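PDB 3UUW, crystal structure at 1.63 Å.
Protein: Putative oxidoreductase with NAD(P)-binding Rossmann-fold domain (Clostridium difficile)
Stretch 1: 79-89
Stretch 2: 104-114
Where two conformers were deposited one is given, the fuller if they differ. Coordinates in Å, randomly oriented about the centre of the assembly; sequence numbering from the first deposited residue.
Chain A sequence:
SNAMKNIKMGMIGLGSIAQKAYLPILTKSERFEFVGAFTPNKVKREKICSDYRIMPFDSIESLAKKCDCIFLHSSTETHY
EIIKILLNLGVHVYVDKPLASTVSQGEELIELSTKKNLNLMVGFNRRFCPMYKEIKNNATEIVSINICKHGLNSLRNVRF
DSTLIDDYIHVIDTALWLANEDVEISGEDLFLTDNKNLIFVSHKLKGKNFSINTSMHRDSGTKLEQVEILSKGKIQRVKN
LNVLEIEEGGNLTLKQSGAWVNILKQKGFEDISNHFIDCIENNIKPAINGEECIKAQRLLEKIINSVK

Stretch 1, residues 79-89: HYEIIKILLNL
Stretch 2 104-114: SQGEELIELST

Two helices that run side by side in the same direction must meet through residues spaced three or four apart, and residues 79-88 and 104-114 of this putative oxidoreductase show how such a seam is built. Both segments keep helical torsions, phi near -60° and psi near -45°, with i to i+4 backbone hydrogen bonds; Leu89 leaves the first helix at -90°/3°. The axes are nearly parallel, 9° apart and 9.8 Å at closest approach. CA atoms pair at Tyr80-Gln105 (6.6 Å), Lys84-Leu109 (6.7 Å) and Leu87-Ser113 (6.2 Å), and 532 Å² is buried in all.

Tyr80 (chi1 t, chi2 64°) opens the seam. Gln105, m then t, lays its CG over one ring face, 3.9 Å from the centroid of the Tyr80 ring, a CH-pi contact. At the ring edge, Tyr80 OH donates a short hydrogen bond to Glu108 OE1 (2.6 Å), which the extended t,t side chain of Glu108 brings within reach.

Ile83 (m,t) touches Leu109 (m,t), CG2 to CD2, at 4.0 Å; the same Leu109 CD2 lies 4.0 Å from Tyr80 CD1, so one methyl fills the hollow between successive turns.

Lys84 (t,t,p,t) borders this apolar strip. Its NZ makes a weak hydrogen bond to Tyr80 OH (3.3 Å) and a salt bridge to Glu81 OE1 (3.5 Å). Water 1 links the helices, accepting from Lys84 NZ at 3.3 Å and donating to Glu108 OE2 at 2.7 Å.

One turn on, Leu87 (m,t) sets CD1 3.5 Å from Leu109 O and CB 3.8 Å from CD2 of Leu112 (t,p). Its CD2 lies 4.0 Å from CB of Ser113 (p), whose OG donates to Ile110 O at 2.7 Å, satisfying the hydroxyl within its own helix. Asn88 (m, chi2 -44°) ends the contact, OD1 3.7 Å from Leu112 CD1.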

# COMPACT_ATOMS: atom_id res chain seq x y z
N HIS A 79 -15.40 29.02 -27.19
CA HIS A 79 -15.03 29.98 -26.13
C HIS A 79 -14.85 31.41 -26.63
O HIS A 79 -15.38 32.34 -26.03
CB HIS A 79 -13.73 29.56 -25.46
CG HIS A 79 -13.85 28.35 -24.58
ND1 HIS A 79 -12.80 27.90 -23.82
CD2 HIS A 79 -14.89 27.52 -24.32
CE1 HIS A 79 -13.17 26.82 -23.15
NE2 HIS A 79 -14.43 26.57 -23.44
N TYR A 80 -14.06 31.59 -27.67
CA TYR A 80 -13.70 32.92 -28.16
C TYR A 80 -14.92 33.79 -28.46
O TYR A 80 -15.04 34.89 -27.94
CB TYR A 80 -12.75 32.82 -29.35
CG TYR A 80 -12.37 34.13 -30.03
CD1 TYR A 80 -11.65 35.11 -29.35
CD2 TYR A 80 -12.72 34.37 -31.35
CE1 TYR A 80 -11.29 36.28 -29.96
CE2 TYR A 80 -12.37 35.54 -31.97
CZ TYR A 80 -11.65 36.50 -31.28
OH TYR A 80 -11.32 37.65 -31.92
N GLU A 81 -15.85 33.29 -29.27
CA GLU A 81 -17.03 34.06 -29.60
C GLU A 81 -17.97 34.26 -28.42
O GLU A 81 -18.53 35.34 -28.27
CB GLU A 81 -17.80 33.47 -30.79
CG GLU A 81 -17.02 33.54 -32.11
CD GLU A 81 -16.65 34.97 -32.55
OE1 GLU A 81 -17.22 35.96 -32.03
OE2 GLU A 81 -15.78 35.11 -33.46
N ILE A 82 -18.15 33.24 -27.59
CA ILE A 82 -19.04 33.39 -26.45
C ILE A 82 -18.47 34.38 -25.44
O ILE A 82 -19.19 35.25 -24.96
CB ILE A 82 -19.37 32.05 -25.76
CG1 ILE A 82 -20.15 31.12 -26.70
CG2 ILE A 82 -20.16 32.31 -24.47
CD1 ILE A 82 -20.40 29.72 -26.13
N ILE A 83 -17.19 34.27 -25.11
CA ILE A 83 -16.61 35.14 -24.09
C ILE A 83 -16.61 36.61 -24.54
O ILE A 83 -16.79 37.49 -23.72
CB ILE A 83 -15.20 34.68 -23.68
CG1 ILE A 83 -15.27 33.28 -23.07
CG2 ILE A 83 -14.58 35.68 -22.66
CD1 ILE A 83 -13.89 32.62 -22.77
N LYS A 84 -16.41 36.86 -25.83
CA LYS A 84 -16.45 38.22 -26.34
C LYS A 84 -17.84 38.82 -26.06
O LYS A 84 -17.94 39.93 -25.56
CB LYS A 84 -16.06 38.23 -27.82
CG LYS A 84 -15.89 39.58 -28.46
CD LYS A 84 -14.97 39.49 -29.70
CE LYS A 84 -15.26 38.24 -30.57
NZ LYS A 84 -14.59 38.27 -31.92
N ILE A 85 -18.90 38.06 -26.35
CA ILE A 85 -20.28 38.50 -26.06
C ILE A 85 -20.49 38.80 -24.56
O ILE A 85 -21.03 39.85 -24.19
CB ILE A 85 -21.29 37.44 -26.51
CG1 ILE A 85 -21.32 37.35 -28.05
CG2 ILE A 85 -22.69 37.73 -25.94
CD1 ILE A 85 -22.07 36.15 -28.57
N LEU A 86 -20.04 37.88 -23.72
CA LEU A 86 -20.24 37.98 -22.27
C LEU A 86 -19.54 39.18 -21.65
O LEU A 86 -20.13 39.93 -20.90
CB LEU A 86 -19.79 36.69 -21.58
CG LEU A 86 -20.60 35.43 -21.92
CD1 LEU A 86 -20.03 34.17 -21.22
CD2 LEU A 86 -22.06 35.64 -21.54
N LEU A 87 -18.27 39.35 -22.00
CA LEU A 87 -17.50 40.47 -21.49
C LEU A 87 -18.12 41.79 -21.95
O LEU A 87 -18.20 42.74 -21.20
CB LEU A 87 -16.02 40.35 -21.91
CG LEU A 87 -15.25 39.17 -21.33
CD1 LEU A 87 -13.85 39.08 -21.97
CD2 LEU A 87 -15.16 39.26 -19.81
N ASN A 88 -18.61 41.83 -23.18
CA ASN A 88 -19.21 43.06 -23.68
C ASN A 88 -20.56 43.36 -23.02
O ASN A 88 -20.99 44.53 -23.00
CB ASN A 88 -19.28 43.06 -25.20
CG ASN A 88 -17.96 43.46 -25.82
OD1 ASN A 88 -17.33 44.41 -25.37
ND2 ASN A 88 -17.55 42.76 -26.86
N LEU A 89 -21.20 42.33 -22.46
CA LEU A 89 -22.43 42.48 -21.69
C LEU A 89 -22.17 42.71 -20.19
O LEU A 89 -23.11 42.80 -19.41
CB LEU A 89 -23.36 41.28 -21.90
CG LEU A 89 -24.13 41.25 -23.22
CD1 LEU A 89 -24.80 39.89 -23.39
CD2 LEU A 89 -25.17 42.40 -23.28
N SER A 104 -3.38 33.68 -29.03
CA SER A 104 -3.64 35.02 -29.56
C SER A 104 -5.08 35.45 -29.23
O SER A 104 -5.31 36.56 -28.76
CB SER A 104 -3.39 35.03 -31.06
OG SER A 104 -3.33 36.34 -31.54
N GLN A 105 -6.04 34.55 -29.47
CA GLN A 105 -7.43 34.82 -29.10
C GLN A 105 -7.54 35.06 -27.60
O GLN A 105 -8.23 35.99 -27.16
CB GLN A 105 -8.32 33.66 -29.50
CG GLN A 105 -8.58 33.59 -30.99
CD GLN A 105 -9.27 32.32 -31.39
OE1 GLN A 105 -9.49 31.43 -30.57
NE2 GLN A 105 -9.60 32.22 -32.66
N GLY A 106 -6.89 34.22 -26.80
CA GLY A 106 -6.87 34.41 -25.37
C GLY A 106 -6.35 35.79 -24.94
O GLY A 106 -6.93 36.45 -24.07
N GLU A 107 -5.26 36.25 -25.57
CA GLU A 107 -4.70 37.56 -25.25
C GLU A 107 -5.70 38.69 -25.52
O GLU A 107 -5.76 39.66 -24.75
CB GLU A 107 -3.41 37.78 -26.03
CG GLU A 107 -2.25 36.90 -25.54
CD GLU A 107 -1.01 36.95 -26.45
OE1 GLU A 107 -1.16 37.07 -27.67
OE2 GLU A 107 0.12 36.83 -25.94
N GLU A 108 -6.48 38.55 -26.57
CA GLU A 108 -7.48 39.54 -26.93
C GLU A 108 -8.59 39.59 -25.88
O GLU A 108 -9.02 40.66 -25.47
CB GLU A 108 -8.07 39.25 -28.31
CG GLU A 108 -9.08 40.31 -28.76
CD GLU A 108 -9.87 39.91 -29.98
OE1 GLU A 108 -9.44 38.98 -30.70
OE2 GLU A 108 -10.91 40.56 -30.25
N LEU A 109 -9.04 38.41 -25.45
CA LEU A 109 -10.08 38.31 -24.43
C LEU A 109 -9.61 38.88 -23.09
O LEU A 109 -10.36 39.55 -22.41
CB LEU A 109 -10.55 36.88 -24.26
CG LEU A 109 -11.20 36.20 -25.48
CD1 LEU A 109 -11.40 34.71 -25.20
CD2 LEU A 109 -12.52 36.92 -25.86
N ILE A 110 -8.36 38.62 -22.73
CA ILE A 110 -7.79 39.14 -21.49
C ILE A 110 -7.84 40.66 -21.50
O ILE A 110 -8.24 41.31 -20.50
CB ILE A 110 -6.36 38.59 -21.22
CG1 ILE A 110 -6.44 37.10 -20.84
CG2 ILE A 110 -5.64 39.42 -20.10
CD1 ILE A 110 -5.10 36.32 -21.08
N GLU A 111 -7.43 41.27 -22.61
CA GLU A 111 -7.44 42.72 -22.67
C GLU A 111 -8.85 43.27 -22.60
O GLU A 111 -9.09 44.27 -21.91
CB GLU A 111 -6.70 43.24 -23.90
CG GLU A 111 -5.21 42.94 -23.85
CD GLU A 111 -4.55 43.39 -22.54
OE1 GLU A 111 -4.80 44.54 -22.12
OE2 GLU A 111 -3.78 42.59 -21.95
N LEU A 112 -9.79 42.62 -23.27
CA LEU A 112 -11.20 43.03 -23.19
C LEU A 112 -11.69 42.98 -21.74
O LEU A 112 -12.30 43.94 -21.24
CB LEU A 112 -12.08 42.18 -24.11
CG LEU A 112 -13.57 42.52 -24.14
CD1 LEU A 112 -13.79 43.98 -24.51
CD2 LEU A 112 -14.31 41.59 -25.12
N SER A 113 -11.34 41.92 -21.02
CA SER A 113 -11.76 41.78 -19.62
C SER A 113 -11.18 42.90 -18.75
O SER A 113 -11.87 43.50 -17.94
CB SER A 113 -11.39 40.38 -19.08
OG SER A 113 -10.00 40.28 -18.74
N THR A 114 -9.91 43.23 -18.95
CA THR A 114 -9.30 44.27 -18.13
C THR A 114 -9.89 45.67 -18.45
O THR A 114 -10.12 46.48 -17.55
CB THR A 114 -7.76 44.22 -18.23
OG1 THR A 114 -7.36 44.44 -19.57
CG2 THR A 114 -7.24 42.91 -17.76
O HOH W 1 -12.40 40.64 -32.46